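Local coordinates for protein putative adenosine kinase (PDB 3VAS) that probably catalyses the phosphorylation of adenosine to AMP at the expense of ATP, as an adenosine kinase of the ribokinase-like pfkB family, and holds adenosine in its pocket, at residues N55-E60 and S151-L156; M64-E69 and K140-V145. All coordinates share one frame; numbering follows the deposited sequence.

Contact 1: N55-E60 and S151-L156; sequences NIVLAE and SMVTYL. With ADN (adenosine), chain C.
Thr-154, Met-152 and Ala-59 bury the most surface where strand 55-58 pairs in parallel with strand 151-156, in the small lid domain that ribokinase-like kinases place over their substrate, here adenosine. Four backbone hydrogen bonds zip the strands together; Thr-154 gives its N to Val-57 O and takes Ala-59 N on its own O at 2.8 Å, a nearly straight bond at 172°. Because each strand is extended, its side chains alternate: Ile-56, Leu-58, Met-152 and Thr-154 face the adenosine, while Val-57 and Val-153 pack on the other face of the sheet. Met-152 suits the pocket side because its flexible chain bends at chi3 (-64°), bringing CE back to 3.8 Å from Ile-56 CB while SD lies against the ligand. Ala-59, just past the strand, is small enough to sit close to its partner, its CB 4.0 Å from Val-153 CG1 and at the edge of the Tyr-155 ring. Leu-58 CD2 and Leu-156 CD2 both lie near the exocyclic N6 of adenosine, giving that end of the base an apolar border. Thr-154 adds a polar atom among these hydrocarbons: OG1 lies 2.8 Å from adenosine N7 and 3.4 Å from Ile-56 CD1.

Contact 2: M64-E69 and K140-V145; sequences MTIYDE and KVAVLV. With ADN (adenosine), chain C.
Tyr-67 and Lys-140 cross where helix 65-69 packs on strand 140-145, a helix-on-sheet contact on the side of the lid sheet turned away from the adenosine. The axes of the two segments are 9.5 Å apart and inclined at 67°, a separation bridged by side chains, with no hydrogen bond between the segments. Lys-140 runs extended beyond CG and brings CE over one face of the Tyr-67 ring, offset toward the rim, in a CH-pi contact, CE 4.0 Å from the centroid and 19° off the normal. A lysine suits this partly exposed margin because its long aliphatic part can cover an aromatic face; NZ ends past the ring, 3.8 Å from Tyr-67 CB. The opposite face of the ring is covered by Ile-66 CG2 from the same helix, so the phenol is sandwiched, and its OH makes a weak hydrogen bond to Val-153 O. Ala-142 offers only a methyl, letting the ring come close to the strand: Tyr-67 CE1 is 3.8 Å from Ala-142 CB. Val-141, pointing away from the helix, brings CG2 to the ribose O2' instead. Further along, Ile-66 extends with chi2 at 180° and meets Leu-144 tip to tip, its CD1 3.8 Å from Leu-144 CD2.

How the contacts relate
The two contacts lie on the same lid sheet, their centres about 9 Å apart: contact 1 uses strand 150-157 and contact 2 its antiparallel neighbour 138-145. Ser-151 O to Leu-144 N and Tyr-155 N to Lys-140 O, each 2.8 Å, are probable hydrogen bonds joining them. Contact 1 is only partly buried and extends the sheet through backbone pairing, with several side chains lining the pocket; contact 2 is buried, relies on apolar and CH-pi packing of a helix, and reaches the ligand through Val-141, on the opposite face of its strand from that helix. Strand 55-58 and helix 65-70 are consecutive in the chain, so one passage supplies first a sheet strand and then the cover behind it.

Contact 1: N55-E60 and S151-L156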
ATOM      1  N   ASN A  55     -12.679   0.671  -6.422  1.00 43.41           N
ATOM      2  CA  ASN A  55     -12.850   0.836  -4.988  1.00 40.84           C
ATOM      3  C   ASN A  55     -12.527  -0.440  -4.217  1.00 33.16           C
ATOM      4  O   ASN A  55     -12.387  -1.517  -4.795  1.00 28.05           O
ATOM      5  CB  ASN A  55     -14.277   1.298  -4.675  1.00 44.73           C
ATOM      6  CG  ASN A  55     -14.388   1.970  -3.321  1.00 47.82           C
ATOM      7  OD1 ASN A  55     -13.417   2.543  -2.820  1.00 47.41           O
ATOM      8  ND2 ASN A  55     -15.571   1.899  -2.716  1.00 49.93           N
ATOM      9  N   ILE A  56     -12.395  -0.303  -2.906  1.00 32.95           N
ATOM     10  CA  ILE A  56     -12.241  -1.451  -2.033  1.00 31.83           C
ATOM     11  C   ILE A  56     -13.134  -1.267  -0.807  1.00 29.46           C
ATOM     12  O   ILE A  56     -13.211  -0.178  -0.242  1.00 30.77           O
ATOM     13  CB  ILE A  56     -10.749  -1.684  -1.645  1.00 30.04           C
ATOM     14  CG1 ILE A  56     -10.586  -2.959  -0.805  1.00 32.52           C
ATOM     15  CG2 ILE A  56     -10.163  -0.461  -0.952  1.00 29.82           C
ATOM     16  CD1 ILE A  56     -10.640  -2.752   0.708  1.00 33.55           C
ATOM     17  N   VAL A  57     -13.835  -2.328  -0.423  1.00 26.25           N
ATOM     18  CA  VAL A  57     -14.600  -2.324   0.814  1.00 25.09           C
ATOM     19  C   VAL A  57     -14.205  -3.516   1.680  1.00 26.70           C
ATOM     20  O   VAL A  57     -13.797  -4.563   1.166  1.00 30.22           O
ATOM     21  CB  VAL A  57     -16.129  -2.341   0.559  1.00 28.12           C
ATOM     22  CG1 VAL A  57     -16.539  -1.124  -0.246  1.00 34.94           C
ATOM     23  CG2 VAL A  57     -16.556  -3.616  -0.153  1.00 24.51           C
ATOM     24  N   LEU A  58     -14.305  -3.342   2.993  1.00 23.42           N
ATOM     25  CA  LEU A  58     -14.089  -4.435   3.925  1.00 21.99           C
ATOM     26  C   LEU A  58     -15.387  -5.221   4.026  1.00 26.20           C
ATOM     27  O   LEU A  58     -16.443  -4.643   4.287  1.00 30.09           O
ATOM     28  CB  LEU A  58     -13.694  -3.891   5.298  1.00 21.03           C
ATOM     29  CG  LEU A  58     -12.405  -3.061   5.370  1.00 23.89           C
ATOM     30  CD1 LEU A  58     -12.154  -2.568   6.785  1.00 23.61           C
ATOM     31  CD2 LEU A  58     -11.202  -3.852   4.869  1.00 17.94           C
ATOM     32  N   ALA A  59     -15.305  -6.532   3.816  1.00 26.89           N
ATOM     33  CA  ALA A  59     -16.478  -7.406   3.853  1.00 29.11           C
ATOM     34  C   ALA A  59     -17.330  -7.214   5.105  1.00 33.62           C
ATOM     35  O   ALA A  59     -16.825  -7.242   6.228  1.00 35.51           O
ATOM     36  CB  ALA A  59     -16.067  -8.868   3.721  1.00 24.33           C
ATOM     37  N   GLU A  60     -18.620  -6.989   4.887  1.00 34.78           N
ATOM     38  CA  GLU A  60     -19.618  -7.032   5.944  1.00 35.50           C
ATOM     39  C   GLU A  60     -20.400  -8.320   5.726  1.00 37.40           C
ATOM     40  O   GLU A  60     -20.110  -9.068   4.789  1.00 32.93           O
ATOM     41  CB  GLU A  60     -20.545  -5.825   5.854  1.00 38.31           C
ATOM     42  CG  GLU A  60     -19.828  -4.483   5.918  1.00 43.45           C
ATOM     43  CD  GLU A  60     -20.750  -3.313   5.618  1.00 51.67           C
ATOM     44  OE1 GLU A  60     -21.916  -3.338   6.072  1.00 57.81           O
ATOM     45  OE2 GLU A  60     -20.311  -2.372   4.919  1.00 50.81           O
ATOM     46  N   SER A 151     -13.147  -3.984  -8.872  1.00 38.56           N
ATOM     47  CA  SER A 151     -13.583  -3.728  -7.510  1.00 31.48           C
ATOM     48  C   SER A 151     -13.086  -4.817  -6.566  1.00 27.37           C
ATOM     49  O   SER A 151     -13.005  -5.991  -6.939  1.00 24.55           O
ATOM     50  CB  SER A 151     -15.114  -3.636  -7.466  1.00 34.50           C
ATOM     51  OG  SER A 151     -15.562  -2.921  -6.328  1.00 36.64           O
ATOM     52  N   MET A 152     -12.763  -4.423  -5.339  1.00 23.64           N
ATOM     53  CA  MET A 152     -12.234  -5.357  -4.350  1.00 24.12           C
ATOM     54  C   MET A 152     -13.107  -5.472  -3.105  1.00 25.49           C
ATOM     55  O   MET A 152     -13.590  -4.470  -2.577  1.00 26.48           O
ATOM     56  CB  MET A 152     -10.817  -4.952  -3.938  1.00 20.38           C
ATOM     57  CG  MET A 152      -9.777  -5.198  -5.015  1.00 27.95           C
ATOM     58  SD  MET A 152      -8.136  -4.666  -4.505  1.00 29.89           S
ATOM     59  CE  MET A 152      -8.381  -2.901  -4.335  1.00 78.29           C
ATOM     60  N   VAL A 153     -13.296  -6.705  -2.639  1.00 26.44           N
ATOM     61  CA  VAL A 153     -13.934  -6.956  -1.352  1.00 21.49           C
ATOM     62  C   VAL A 153     -12.972  -7.743  -0.468  1.00 20.61           C
ATOM     63  O   VAL A 153     -12.618  -8.882  -0.774  1.00 21.06           O
ATOM     64  CB  VAL A 153     -15.261  -7.721  -1.501  1.00 24.08           C
ATOM     65  CG1 VAL A 153     -15.962  -7.841  -0.142  1.00 23.94           C
ATOM     66  CG2 VAL A 153     -16.161  -7.023  -2.511  1.00 25.77           C
ATOM     67  N   THR A 154     -12.550  -7.125   0.629  1.00 19.69           N
ATOM     68  CA  THR A 154     -11.500  -7.683   1.466  1.00 18.97           C
ATOM     69  C   THR A 154     -12.016  -8.316   2.754  1.00 21.04           C
ATOM     70  O   THR A 154     -12.744  -7.684   3.517  1.00 19.33           O
ATOM     71  CB  THR A 154     -10.476  -6.603   1.845  1.00 17.96           C
ATOM     72  OG1 THR A 154      -9.882  -6.084   0.651  1.00 17.84           O
ATOM     73  CG2 THR A 154      -9.391  -7.181   2.740  1.00 17.46           C
ATOM     74  N   TYR A 155     -11.640  -9.571   2.976  1.00 19.51           N
ATOM     75  CA  TYR A 155     -11.862 -10.235   4.257  1.00 20.71           C
ATOM     76  C   TYR A 155     -10.519 -10.335   4.973  1.00 20.57           C
ATOM     77  O   TYR A 155      -9.673 -11.150   4.609  1.00 19.26           O
ATOM     78  CB  TYR A 155     -12.462 -11.632   4.063  1.00 26.06           C
ATOM     79  CG  TYR A 155     -12.802 -12.318   5.373  1.00 32.18           C
ATOM     80  CD1 TYR A 155     -13.906 -11.920   6.118  1.00 34.38           C
ATOM     81  CD2 TYR A 155     -12.014 -13.350   5.871  1.00 33.42           C
ATOM     82  CE1 TYR A 155     -14.219 -12.528   7.319  1.00 38.22           C
ATOM     83  CE2 TYR A 155     -12.322 -13.968   7.077  1.00 36.79           C
ATOM     84  CZ  TYR A 155     -13.428 -13.551   7.793  1.00 40.49           C
ATOM     85  OH  TYR A 155     -13.750 -14.153   8.990  1.00 46.86           O
ATOM     86  N   LEU A 156     -10.322  -9.488   5.972  1.00 18.74           N
ATOM     87  CA  LEU A 156      -9.020  -9.349   6.615  1.00 20.30           C
ATOM     88  C   LEU A 156      -8.544 -10.618   7.317  1.00 23.23           C
ATOM     89  O   LEU A 156      -7.348 -10.913   7.312  1.00 24.11           O
ATOM     90  CB  LEU A 156      -9.023  -8.164   7.581  1.00 20.11           C
ATOM     91  CG  LEU A 156      -8.982  -6.797   6.886  1.00 22.88           C
ATOM     92  CD1 LEU A 156      -9.131  -5.662   7.893  1.00 17.17           C
ATOM     93  CD2 LEU A 156      -7.693  -6.651   6.099  1.00 16.65           C
TER
HETATM   94  O5' ADN C 401      -3.500  -2.145  -4.270  1.00 27.17           O
HETATM   95  C5' ADN C 401      -4.065  -3.415  -4.588  1.00 25.47           C
HETATM   96  C4' ADN C 401      -3.848  -4.407  -3.471  1.00 23.30           C
HETATM   97  O4' ADN C 401      -4.535  -3.965  -2.290  1.00 17.99           O
HETATM   98  C3' ADN C 401      -4.341  -5.836  -3.724  1.00 22.74           C
HETATM   99  O3' ADN C 401      -3.222  -6.699  -3.930  1.00 20.24           O
HETATM  100  C2' ADN C 401      -5.054  -6.231  -2.410  1.00 23.49           C
HETATM  101  O2' ADN C 401      -4.647  -7.469  -1.869  1.00 25.17           O
HETATM  102  C1' ADN C 401      -4.710  -5.078  -1.466  1.00 21.13           C
HETATM  103  N9  ADN C 401      -5.734  -4.788  -0.462  1.00 17.71           N
HETATM  104  C8  ADN C 401      -7.036  -4.701  -0.657  1.00 18.02           C
HETATM  105  N7  ADN C 401      -7.660  -4.427   0.648  1.00 19.53           N
HETATM  106  C5  ADN C 401      -6.626  -4.365   1.629  1.00 15.85           C
HETATM  107  C6  ADN C 401      -6.653  -4.141   3.002  1.00 14.75           C
HETATM  108  N6  ADN C 401      -7.909  -3.918   3.667  1.00 15.22           N
HETATM  109  N1  ADN C 401      -5.467  -4.142   3.724  1.00 15.86           N
HETATM  110  C2  ADN C 401      -4.267  -4.355   3.094  1.00 16.76           C
HETATM  111  N3  ADN C 401      -4.238  -4.572   1.741  1.00 17.32           N
HETATM  112  C4  ADN C 401      -5.455  -4.577   1.013  1.00 16.30           C

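Contact 2: M64-E69 and K140-V145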
ATOM      1  N   MET A  64     -20.499 -11.626   2.437  1.00 26.71           N
ATOM      2  CA  MET A  64     -19.816 -12.895   2.691  1.00 24.89           C
ATOM      3  C   MET A  64     -20.019 -13.981   1.641  1.00 26.21           C
ATOM      4  O   MET A  64     -19.136 -14.811   1.437  1.00 27.98           O
ATOM      5  CB  MET A  64     -20.144 -13.433   4.086  1.00 25.23           C
ATOM      6  CG  MET A  64     -19.543 -12.610   5.212  1.00 27.71           C
ATOM      7  SD  MET A  64     -17.765 -12.334   5.026  1.00 35.53           S
ATOM      8  CE  MET A  64     -17.475 -11.210   6.394  1.00 51.51           C
ATOM      9  N   THR A  65     -21.161 -13.972   0.964  1.00 26.65           N
ATOM     10  CA  THR A  65     -21.438 -15.004  -0.038  1.00 27.72           C
ATOM     11  C   THR A  65     -20.544 -14.889  -1.269  1.00 26.93           C
ATOM     12  O   THR A  65     -20.432 -15.843  -2.040  1.00 27.47           O
ATOM     13  CB  THR A  65     -22.910 -14.993  -0.491  1.00 28.34           C
ATOM     14  OG1 THR A  65     -23.270 -13.671  -0.911  1.00 27.25           O
ATOM     15  CG2 THR A  65     -23.830 -15.440   0.648  1.00 27.52           C
ATOM     16  N   ILE A  66     -19.906 -13.732  -1.444  1.00 26.10           N
ATOM     17  CA  ILE A  66     -19.093 -13.475  -2.634  1.00 23.34           C
ATOM     18  C   ILE A  66     -17.946 -14.479  -2.782  1.00 24.08           C
ATOM     19  O   ILE A  66     -17.601 -14.876  -3.897  1.00 25.88           O
ATOM     20  CB  ILE A  66     -18.561 -12.010  -2.686  1.00 25.20           C
ATOM     21  CG1 ILE A  66     -18.187 -11.628  -4.114  1.00 28.89           C
ATOM     22  CG2 ILE A  66     -17.370 -11.802  -1.747  1.00 21.24           C
ATOM     23  CD1 ILE A  66     -17.654 -10.216  -4.245  1.00 31.57           C
ATOM     24  N   TYR A  67     -17.384 -14.916  -1.661  1.00 23.89           N
ATOM     25  CA  TYR A  67     -16.236 -15.819  -1.699  1.00 28.84           C
ATOM     26  C   TYR A  67     -16.612 -17.219  -2.180  1.00 33.58           C
ATOM     27  O   TYR A  67     -15.889 -17.822  -2.971  1.00 36.05           O
ATOM     28  CB  TYR A  67     -15.522 -15.845  -0.343  1.00 24.78           C
ATOM     29  CG  TYR A  67     -15.096 -14.461   0.086  1.00 23.18           C
ATOM     30  CD1 TYR A  67     -14.020 -13.824  -0.527  1.00 25.63           C
ATOM     31  CD2 TYR A  67     -15.782 -13.780   1.076  1.00 21.88           C
ATOM     32  CE1 TYR A  67     -13.635 -12.549  -0.152  1.00 25.28           C
ATOM     33  CE2 TYR A  67     -15.407 -12.503   1.457  1.00 23.43           C
ATOM     34  CZ  TYR A  67     -14.337 -11.894   0.841  1.00 24.35           C
ATOM     35  OH  TYR A  67     -13.970 -10.626   1.226  1.00 23.72           O
ATOM     36  N   ASP A  68     -17.746 -17.729  -1.716  1.00 38.34           N
ATOM     37  CA  ASP A  68     -18.260 -18.997  -2.222  1.00 41.13           C
ATOM     38  C   ASP A  68     -18.702 -18.830  -3.668  1.00 38.76           C
ATOM     39  O   ASP A  68     -18.542 -19.737  -4.486  1.00 41.20           O
ATOM     40  CB  ASP A  68     -19.437 -19.487  -1.378  1.00 47.34           C
ATOM     41  CG  ASP A  68     -19.008 -20.014  -0.021  1.00 52.26           C
ATOM     42  OD1 ASP A  68     -17.900 -20.582   0.075  1.00 53.25           O
ATOM     43  OD2 ASP A  68     -19.784 -19.860   0.949  1.00 55.01           O
ATOM     44  N   GLU A  69     -19.246 -17.658  -3.979  1.00 33.32           N
ATOM     45  CA  GLU A  69     -19.792 -17.395  -5.304  1.00 30.90           C
ATOM     46  C   GLU A  69     -18.724 -17.364  -6.400  1.00 29.40           C
ATOM     47  O   GLU A  69     -18.872 -18.023  -7.429  1.00 29.03           O
ATOM     48  CB  GLU A  69     -20.608 -16.100  -5.312  1.00 30.27           C
ATOM     49  CG  GLU A  69     -21.385 -15.885  -6.601  1.00 33.59           C
ATOM     50  CD  GLU A  69     -22.493 -14.854  -6.462  1.00 36.79           C
ATOM     51  OE1 GLU A  69     -22.454 -14.053  -5.504  1.00 35.94           O
ATOM     52  OE2 GLU A  69     -23.406 -14.849  -7.314  1.00 38.26           O
ATOM     53  N   LYS A 140      -8.150 -12.634   2.713  1.00 22.73           N
ATOM     54  CA  LYS A 140      -8.279 -12.767   1.271  1.00 23.69           C
ATOM     55  C   LYS A 140      -8.995 -11.559   0.676  1.00 25.95           C
ATOM     56  O   LYS A 140      -9.801 -10.904   1.349  1.00 24.46           O
ATOM     57  CB  LYS A 140      -9.049 -14.043   0.933  1.00 22.16           C
ATOM     58  CG  LYS A 140     -10.360 -14.169   1.694  1.00 25.17           C
ATOM     59  CD  LYS A 140     -11.058 -15.491   1.413  1.00 28.47           C
ATOM     60  CE  LYS A 140     -12.248 -15.688   2.339  1.00 31.25           C
ATOM     61  NZ  LYS A 140     -12.917 -17.004   2.115  1.00 34.00           N
ATOM     62  N   VAL A 141      -8.699 -11.273  -0.589  1.00 22.28           N
ATOM     63  CA  VAL A 141      -9.355 -10.190  -1.309  1.00 19.82           C
ATOM     64  C   VAL A 141     -10.037 -10.744  -2.552  1.00 19.93           C
ATOM     65  O   VAL A 141      -9.404 -11.388  -3.384  1.00 18.80           O
ATOM     66  CB  VAL A 141      -8.353  -9.097  -1.744  1.00 19.99           C
ATOM     67  CG1 VAL A 141      -9.091  -7.937  -2.410  1.00 19.13           C
ATOM     68  CG2 VAL A 141      -7.540  -8.602  -0.553  1.00 17.27           C
ATOM     69  N   ALA A 142     -11.338 -10.519  -2.673  1.00 20.81           N
ATOM     70  CA  ALA A 142     -12.010 -10.854  -3.913  1.00 22.39           C
ATOM     71  C   ALA A 142     -11.766  -9.695  -4.859  1.00 22.06           C
ATOM     72  O   ALA A 142     -12.219  -8.578  -4.603  1.00 20.89           O
ATOM     73  CB  ALA A 142     -13.497 -11.064  -3.688  1.00 20.68           C
ATOM     74  N   VAL A 143     -11.021  -9.948  -5.932  1.00 21.41           N
ATOM     75  CA  VAL A 143     -10.745  -8.909  -6.919  1.00 21.38           C
ATOM     76  C   VAL A 143     -11.592  -9.162  -8.159  1.00 23.81           C
ATOM     77  O   VAL A 143     -11.311 -10.066  -8.946  1.00 25.00           O
ATOM     78  CB  VAL A 143      -9.252  -8.846  -7.286  1.00 24.12           C
ATOM     79  CG1 VAL A 143      -8.972  -7.658  -8.203  1.00 18.59           C
ATOM     80  CG2 VAL A 143      -8.406  -8.756  -6.023  1.00 28.30           C
ATOM     81  N   LEU A 144     -12.641  -8.366  -8.317  1.00 25.79           N
ATOM     82  CA  LEU A 144     -13.616  -8.581  -9.379  1.00 28.10           C
ATOM     83  C   LEU A 144     -13.265  -7.777 -10.627  1.00 33.99           C
ATOM     84  O   LEU A 144     -13.333  -6.550 -10.627  1.00 32.18           O
ATOM     85  CB  LEU A 144     -15.017  -8.223  -8.888  1.00 27.05           C
ATOM     86  CG  LEU A 144     -15.823  -9.346  -8.228  1.00 29.14           C
ATOM     87  CD1 LEU A 144     -15.073  -9.994  -7.071  1.00 26.29           C
ATOM     88  CD2 LEU A 144     -17.173  -8.823  -7.768  1.00 32.86           C
ATOM     89  N   VAL A 145     -12.882  -8.473 -11.691  1.00 39.38           N
ATOM     90  CA  VAL A 145     -12.448  -7.797 -12.906  1.00 27.23           C
ATOM     91  C   VAL A 145     -13.483  -7.895 -14.026  1.00 27.64           C
ATOM     92  O   VAL A 145     -14.019  -8.971 -14.302  1.00 35.39           O
ATOM     93  CB  VAL A 145     -11.086  -8.341 -13.400  1.00 30.50           C
ATOM     94  CG1 VAL A 145     -10.704  -7.708 -14.733  1.00 30.25           C
ATOM     95  CG2 VAL A 145     -10.002  -8.091 -12.355  1.00 28.92           C
TER
HETATM   96  O5' ADN C 401      -3.500  -2.145  -4.270  1.00 27.17           O
HETATM   97  C5' ADN C 401      -4.065  -3.415  -4.588  1.00 25.47           C
HETATM   98  C4' ADN C 401      -3.848  -4.407  -3.471  1.00 23.30           C
HETATM   99  O4' ADN C 401      -4.535  -3.965  -2.290  1.00 17.99           O
HETATM  100  C3' ADN C 401      -4.341  -5.836  -3.724  1.00 22.74           C
HETATM  101  O3' ADN C 401      -3.222  -6.699  -3.930  1.00 20.24           O
HETATM  102  C2' ADN C 401      -5.054  -6.231  -2.410  1.00 23.49           C
HETATM  103  O2' ADN C 401      -4.647  -7.469  -1.869  1.00 25.17           O
HETATM  104  C1' ADN C 401      -4.710  -5.078  -1.466  1.00 21.13           C
HETATM  105  N9  ADN C 401      -5.734  -4.788  -0.462  1.00 17.71           N
HETATM  106  C8  ADN C 401      -7.036  -4.701  -0.657  1.00 18.02           C
HETATM  107  N7  ADN C 401      -7.660  -4.427   0.648  1.00 19.53           N
HETATM  108  C5  ADN C 401      -6.626  -4.365   1.629  1.00 15.85           C
HETATM  109  C6  ADN C 401      -6.653  -4.141   3.002  1.00 14.75           C
HETATM  110  N6  ADN C 401      -7.909  -3.918   3.667  1.00 15.22           N
HETATM  111  N1  ADN C 401      -5.467  -4.142   3.724  1.00 15.86           N
HETATM  112  C2  ADN C 401      -4.267  -4.355   3.094  1.00 16.76           C
HETATM  113  N3  ADN C 401      -4.238  -4.572   1.741  1.00 17.32           N
HETATM  114  C4  ADN C 401      -5.455  -4.577   1.013  1.00 16.30           C